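Local coordinates for protein YrdA (Escherichia coli, PDB 3TIO) that binds zinc as a trimeric homologue of the gamma-class carbonic anhydrases and may switch allosterically between conformations, at residues Gly126-Leu140 with Gly143-Glu155. The protein carries 1 engineered substitution. Residues are numbered along the deposited sequence; the frame is centred on the assembly and turned at random.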
loop_
_atom_site.group_PDB
_atom_site.type_symbol
_atom_site.label_atom_id
_atom_site.label_comp_id
_atom_site.label_asym_id
_atom_site.label_seq_id
_atom_site.Cartn_x
_atom_site.Cartn_y
_atom_site.Cartn_z
ATOM N N GLY A 126 -2.209 -10.080 5.725
ATOM C CA GLY A 126 -3.430 -9.793 4.988
ATOM C C GLY A 126 -4.729 -9.835 5.763
ATOM O O GLY A 126 -5.803 -9.992 5.178
ATOM N N SER A 127 -4.645 -9.670 7.078
ATOM C CA SER A 127 -5.829 -9.704 7.923
ATOM C C SER A 127 -6.469 -8.335 8.075
ATOM O O SER A 127 -5.844 -7.310 7.802
ATOM C CB SER A 127 -5.467 -10.221 9.317
ATOM O OG SER A 127 -5.027 -11.566 9.276
ATOM N N LEU A 128 -7.725 -8.330 8.503
ATOM C CA LEU A 128 -8.436 -7.090 8.756
ATOM C C LEU A 128 -9.093 -7.199 10.124
ATOM O O LEU A 128 -9.885 -8.115 10.377
ATOM C CB LEU A 128 -9.491 -6.814 7.680
ATOM C CG LEU A 128 -10.168 -5.446 7.837
ATOM C CD1 LEU A 128 -10.631 -4.937 6.480
ATOM C CD2 LEU A 128 -11.328 -5.541 8.813
ATOM N N VAL A 129 -8.733 -6.281 11.013
ATOM C CA VAL A 129 -9.290 -6.246 12.361
ATOM C C VAL A 129 -10.337 -5.138 12.391
ATOM O O VAL A 129 -10.005 -3.950 12.289
ATOM C CB VAL A 129 -8.201 -5.951 13.415
ATOM C CG1 VAL A 129 -8.812 -5.949 14.814
ATOM C CG2 VAL A 129 -7.087 -6.984 13.316
ATOM N N PRO A 130 -11.620 -5.513 12.523
ATOM C CA PRO A 130 -12.747 -4.574 12.563
ATOM C C PRO A 130 -12.667 -3.541 13.682
ATOM O O PRO A 130 -11.959 -3.728 14.670
ATOM C CB PRO A 130 -13.959 -5.492 12.734
ATOM C CG PRO A 130 -13.512 -6.778 12.123
ATOM C CD PRO A 130 -12.100 -6.902 12.624
ATOM N N GLN A 131 -13.416 -2.454 13.524
ATOM C CA GLN A 131 -13.444 -1.399 14.525
ATOM C C GLN A 131 -13.877 -1.940 15.884
ATOM O O GLN A 131 -14.792 -2.763 15.978
ATOM C CB GLN A 131 -14.404 -0.284 14.102
ATOM C CG GLN A 131 -14.028 0.415 12.807
ATOM C CD GLN A 131 -14.974 1.552 12.466
ATOM O OE1 GLN A 131 -15.115 2.507 13.230
ATOM N NE2 GLN A 131 -15.629 1.452 11.316
ATOM N N ASN A 132 -13.198 -1.477 16.928
ATOM C CA ASN A 132 -13.496 -1.862 18.303
ATOM C C ASN A 132 -13.343 -3.335 18.659
ATOM O O ASN A 132 -13.766 -3.749 19.737
ATOM C CB ASN A 132 -14.909 -1.410 18.670
ATOM C CG ASN A 132 -15.088 0.087 18.544
ATOM O OD1 ASN A 132 -14.346 0.864 19.141
ATOM N ND2 ASN A 132 -16.079 0.501 17.763
ATOM N N LYS A 133 -12.750 -4.138 17.782
ATOM C CA LYS A 133 -12.584 -5.548 18.115
ATOM C C LYS A 133 -11.394 -5.741 19.053
ATOM O O LYS A 133 -10.326 -5.167 18.843
ATOM C CB LYS A 133 -12.387 -6.398 16.854
ATOM C CG LYS A 133 -12.301 -7.895 17.158
ATOM C CD LYS A 133 -12.305 -8.743 15.897
ATOM C CE LYS A 133 -12.246 -10.229 16.236
ATOM N NZ LYS A 133 -13.421 -10.678 17.039
ATOM N N ARG A 134 -11.591 -6.542 20.095
ATOM C CA ARG A 134 -10.531 -6.821 21.054
ATOM C C ARG A 134 -9.928 -8.192 20.762
ATOM O O ARG A 134 -10.651 -9.182 20.632
ATOM C CB ARG A 134 -11.084 -6.792 22.487
ATOM C CG ARG A 134 -10.095 -7.267 23.551
ATOM C CD ARG A 134 -10.723 -7.268 24.937
ATOM N NE ARG A 134 -10.870 -5.921 25.480
ATOM C CZ ARG A 134 -9.876 -5.217 26.016
ATOM N NH1 ARG A 134 -8.657 -5.731 26.087
ATOM N NH2 ARG A 134 -10.103 -3.996 26.481
ATOM N N LEU A 135 -8.605 -8.246 20.648
ATOM C CA LEU A 135 -7.918 -9.504 20.385
ATOM C C LEU A 135 -7.274 -9.998 21.675
ATOM O O LEU A 135 -6.377 -9.355 22.226
ATOM C CB LEU A 135 -6.856 -9.325 19.293
ATOM C CG LEU A 135 -7.341 -8.731 17.963
ATOM C CD1 LEU A 135 -6.276 -8.952 16.896
ATOM C CD2 LEU A 135 -8.652 -9.375 17.538
ATOM N N GLU A 136 -7.755 -11.143 22.147
ATOM C CA GLU A 136 -7.282 -11.757 23.381
ATOM C C GLU A 136 -5.818 -12.180 23.352
ATOM O O GLU A 136 -5.341 -12.773 22.385
ATOM C CB GLU A 136 -8.161 -12.964 23.710
ATOM C CG GLU A 136 -9.612 -12.601 23.979
ATOM C CD GLU A 136 -10.535 -13.801 23.916
ATOM O OE1 GLU A 136 -10.234 -14.820 24.573
ATOM O OE2 GLU A 136 -11.564 -13.721 23.212
ATOM N N SER A 137 -5.122 -11.876 24.443
ATOM C CA SER A 137 -3.712 -12.197 24.600
ATOM C C SER A 137 -3.395 -13.682 24.435
ATOM O O SER A 137 -4.168 -14.548 24.849
ATOM C CB SER A 137 -3.237 -11.727 25.977
ATOM O OG SER A 137 -1.898 -12.112 26.216
ATOM N N GLY A 138 -2.253 -13.964 23.815
ATOM C CA GLY A 138 -1.814 -15.337 23.634
ATOM C C GLY A 138 -2.439 -16.138 22.512
ATOM O O GLY A 138 -2.357 -17.366 22.515
ATOM N N TYR A 139 -3.048 -15.462 21.541
ATOM C CA TYR A 139 -3.678 -16.166 20.430
ATOM C C TYR A 139 -3.242 -15.702 19.050
ATOM O O TYR A 139 -2.684 -14.618 18.880
ATOM C CB TYR A 139 -5.202 -16.037 20.494
ATOM C CG TYR A 139 -5.859 -16.771 21.635
ATOM C CD1 TYR A 139 -5.838 -16.252 22.927
ATOM C CD2 TYR A 139 -6.510 -17.985 21.420
ATOM C CE1 TYR A 139 -6.453 -16.923 23.982
ATOM C CE2 TYR A 139 -7.127 -18.665 22.466
ATOM C CZ TYR A 139 -7.096 -18.127 23.742
ATOM O OH TYR A 139 -7.713 -18.792 24.778
ATOM N N LEU A 140 -3.516 -16.550 18.068
ATOM C CA LEU A 140 -3.232 -16.250 16.674
ATOM C C LEU A 140 -4.558 -15.845 16.044
ATOM O O LEU A 140 -5.562 -16.542 16.195
ATOM C CB LEU A 140 -2.690 -17.483 15.944
ATOM C CG LEU A 140 -2.710 -17.392 14.413
ATOM C CD1 LEU A 140 -1.791 -16.272 13.952
ATOM C CD2 LEU A 140 -2.281 -18.724 13.807
ATOM N N GLY A 143 -7.460 -13.697 9.015
ATOM C CA GLY A 143 -8.673 -13.476 8.248
ATOM C C GLY A 143 -9.145 -12.051 8.055
ATOM O O GLY A 143 -8.622 -11.112 8.649
ATOM N N SER A 144 -10.151 -11.904 7.200
ATOM C CA SER A 144 -10.740 -10.606 6.904
ATOM C C SER A 144 -12.259 -10.752 6.893
ATOM O O SER A 144 -12.840 -11.144 5.883
ATOM C CB SER A 144 -10.254 -10.104 5.543
ATOM O OG SER A 144 -10.828 -8.846 5.234
ATOM N N PRO A 145 -12.919 -10.457 8.025
ATOM C CA PRO A 145 -12.324 -10.005 9.286
ATOM C C PRO A 145 -11.647 -11.156 10.021
ATOM O O PRO A 145 -11.927 -12.326 9.755
ATOM C CB PRO A 145 -13.522 -9.460 10.048
ATOM C CG PRO A 145 -14.606 -10.405 9.636
ATOM C CD PRO A 145 -14.388 -10.519 8.142
ATOM N N VAL A 146 -10.764 -10.823 10.955
ATOM C CA VAL A 146 -10.050 -11.851 11.698
ATOM C C VAL A 146 -10.931 -12.706 12.592
ATOM O O VAL A 146 -11.976 -12.272 13.073
ATOM C CB VAL A 146 -8.937 -11.256 12.600
ATOM C CG1 VAL A 146 -7.849 -10.637 11.750
ATOM C CG2 VAL A 146 -9.528 -10.232 13.562
ATOM N N LYS A 147 -10.479 -13.936 12.792
ATOM C CA LYS A 147 -11.143 -14.893 13.659
ATOM C C LYS A 147 -10.039 -15.425 14.559
ATOM O O LYS A 147 -8.877 -15.484 14.149
ATOM C CB LYS A 147 -11.738 -16.054 12.856
ATOM C CG LYS A 147 -12.921 -15.689 11.979
ATOM C CD LYS A 147 -13.457 -16.917 11.258
ATOM C CE LYS A 147 -14.688 -16.586 10.431
ATOM N NZ LYS A 147 -15.240 -17.794 9.755
ATOM N N GLN A 148 -10.396 -15.788 15.785
ATOM C CA GLN A 148 -9.427 -16.346 16.715
ATOM C C GLN A 148 -9.178 -17.762 16.206
ATOM O O GLN A 148 -10.101 -18.576 16.146
ATOM C CB GLN A 148 -10.012 -16.381 18.125
ATOM C CG GLN A 148 -9.001 -16.704 19.212
ATOM C CD GLN A 148 -9.610 -16.664 20.596
ATOM O OE1 GLN A 148 -10.374 -17.550 20.976
ATOM N NE2 GLN A 148 -9.283 -15.627 21.355
ATOM N N ILE A 149 -7.939 -18.050 15.824
ATOM C CA ILE A 149 -7.601 -19.360 15.283
ATOM C C ILE A 149 -7.199 -20.391 16.331
ATOM O O ILE A 149 -7.795 -21.468 16.414
ATOM C CB ILE A 149 -6.455 -19.247 14.253
ATOM C CG1 ILE A 149 -6.814 -18.210 13.187
ATOM C CG2 ILE A 149 -6.199 -20.600 13.599
ATOM C CD1 ILE A 149 -8.065 -18.543 12.395
ATOM N N ARG A 150 -6.193 -20.059 17.129
ATOM C CA ARG A 150 -5.698 -20.983 18.141
ATOM C C ARG A 150 -4.726 -20.274 19.071
ATOM O O ARG A 150 -4.275 -19.165 18.785
ATOM C CB ARG A 150 -4.956 -22.131 17.460
ATOM C CG ARG A 150 -3.742 -21.663 16.659
ATOM C CD ARG A 150 -2.955 -22.827 16.082
ATOM N NE ARG A 150 -1.851 -22.384 15.233
ATOM C CZ ARG A 150 -0.778 -21.731 15.666
ATOM N NH1 ARG A 150 -0.649 -21.434 16.954
ATOM N NH2 ARG A 150 0.171 -21.377 14.811
ATOM N N PRO A 151 -4.395 -20.905 20.206
ATOM C CA PRO A 151 -3.454 -20.277 21.136
ATOM C C PRO A 151 -2.056 -20.347 20.532
ATOM O O PRO A 151 -1.757 -21.258 19.758
ATOM C CB PRO A 151 -3.565 -21.150 22.388
ATOM C CG PRO A 151 -4.945 -21.720 22.299
ATOM C CD PRO A 151 -5.060 -22.059 20.836
ATOM N N LEU A 152 -1.206 -19.386 20.870
ATOM C CA LEU A 152 0.161 -19.387 20.369
ATOM C C LEU A 152 0.962 -20.394 21.186
ATOM O O LEU A 152 0.715 -20.563 22.379
ATOM C CB LEU A 152 0.794 -18.005 20.527
ATOM C CG LEU A 152 0.173 -16.846 19.749
ATOM C CD1 LEU A 152 0.947 -15.572 20.043
ATOM C CD2 LEU A 152 0.196 -17.157 18.261
ATOM N N SER A 153 1.915 -21.062 20.547
ATOM C CA SER A 153 2.749 -22.030 21.250
ATOM C C SER A 153 3.810 -21.253 22.019
ATOM O O SER A 153 4.006 -20.061 21.776
ATOM C CB SER A 153 3.426 -22.977 20.256
ATOM O OG SER A 153 4.333 -22.279 19.422
ATOM N N ASP A 154 4.488 -21.916 22.949
ATOM C CA ASP A 154 5.528 -21.247 23.721
ATOM C C ASP A 154 6.635 -20.806 22.773
ATOM O O ASP A 154 7.258 -19.763 22.967
ATOM C CB ASP A 154 6.100 -22.183 24.791
ATOM C CG ASP A 154 5.076 -22.561 25.843
ATOM O OD1 ASP A 154 4.400 -21.652 26.371
ATOM O OD2 ASP A 154 4.951 -23.765 26.149
ATOM N N GLU A 155 6.867 -21.607 21.739
ATOM C CA GLU A 155 7.890 -21.302 20.750
ATOM C C GLU A 155 7.518 -20.022 20.007
ATOM O O GLU A 155 8.366 -19.165 19.760
ATOM C CB GLU A 155 8.021 -22.460 19.756
ATOM C CG GLU A 155 9.125 -22.283 18.726
ATOM C CD GLU A 155 10.504 -22.231 19.353
ATOM O OE1 GLU A 155 10.882 -23.205 20.040
ATOM O OE2 GLU A 155 11.210 -21.220 19.161
HETATM O O HOH W 1 -10.950 -18.554 23.979
#
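The last turn of the left-handed beta-helix in YrdA is closed by a beta hairpin, in which 146-151 folds back antiparallel on the strand that begins at Tyr139 and lies across the end of the coil. Backbone hydrogen bonds join 126-140 to 143-155 in two places. Along the hairpin, Leu140 N donates to Arg150 O (2.8 Å) and Leu140 O accepts from Ile149 N, while just before it Leu152 N reaches Gly138 O from above the carbonyl plane. At the other, Leu128 N meets Gly143 O and Leu128 O takes Val146 N (2.9 Å), so that 143-146 bonds to strand 128-129, an outermost strand of its sheet within the chain.

Between these places, side chains of 143-155 pack against the last coil. Val146 has its CB directed at 126-140: CG1 presses on Ser127 CB at 3.4 Å, a tight fit, and CG2 meets Leu135 CD2 and the aliphatic part of Lys133. Beside it Pro145, after a cis peptide bond, sets CB against Pro130 CG (3.4 Å), the two side chains crossing at about a right angle. Gln148, with CG anti to its backbone N (chi1 -169°) and the chain extended beyond, carries its amide flat over one face of Tyr139, the planes 11° apart and NE2 3.5 Å above the ring centre. That NE2 is also hydrogen-bonded to Tyr141 OH, which would help to set the amide's rotation, and a water donates to OE1. An alanine in place of Tyr139 would remove the ring and is likely to leave the Gln148 amide without its stacking surface. Further along, Leu140 CD2 lies over one face of the Arg150 guanidinium, whose NH2 forms a salt bridge with Glu156 in the C-terminal helix. Such closure of the final coil by a returning strand, followed by a C-terminal helix, is consistent with the hexapeptide-repeat fold of gamma-class carbonic anhydrases.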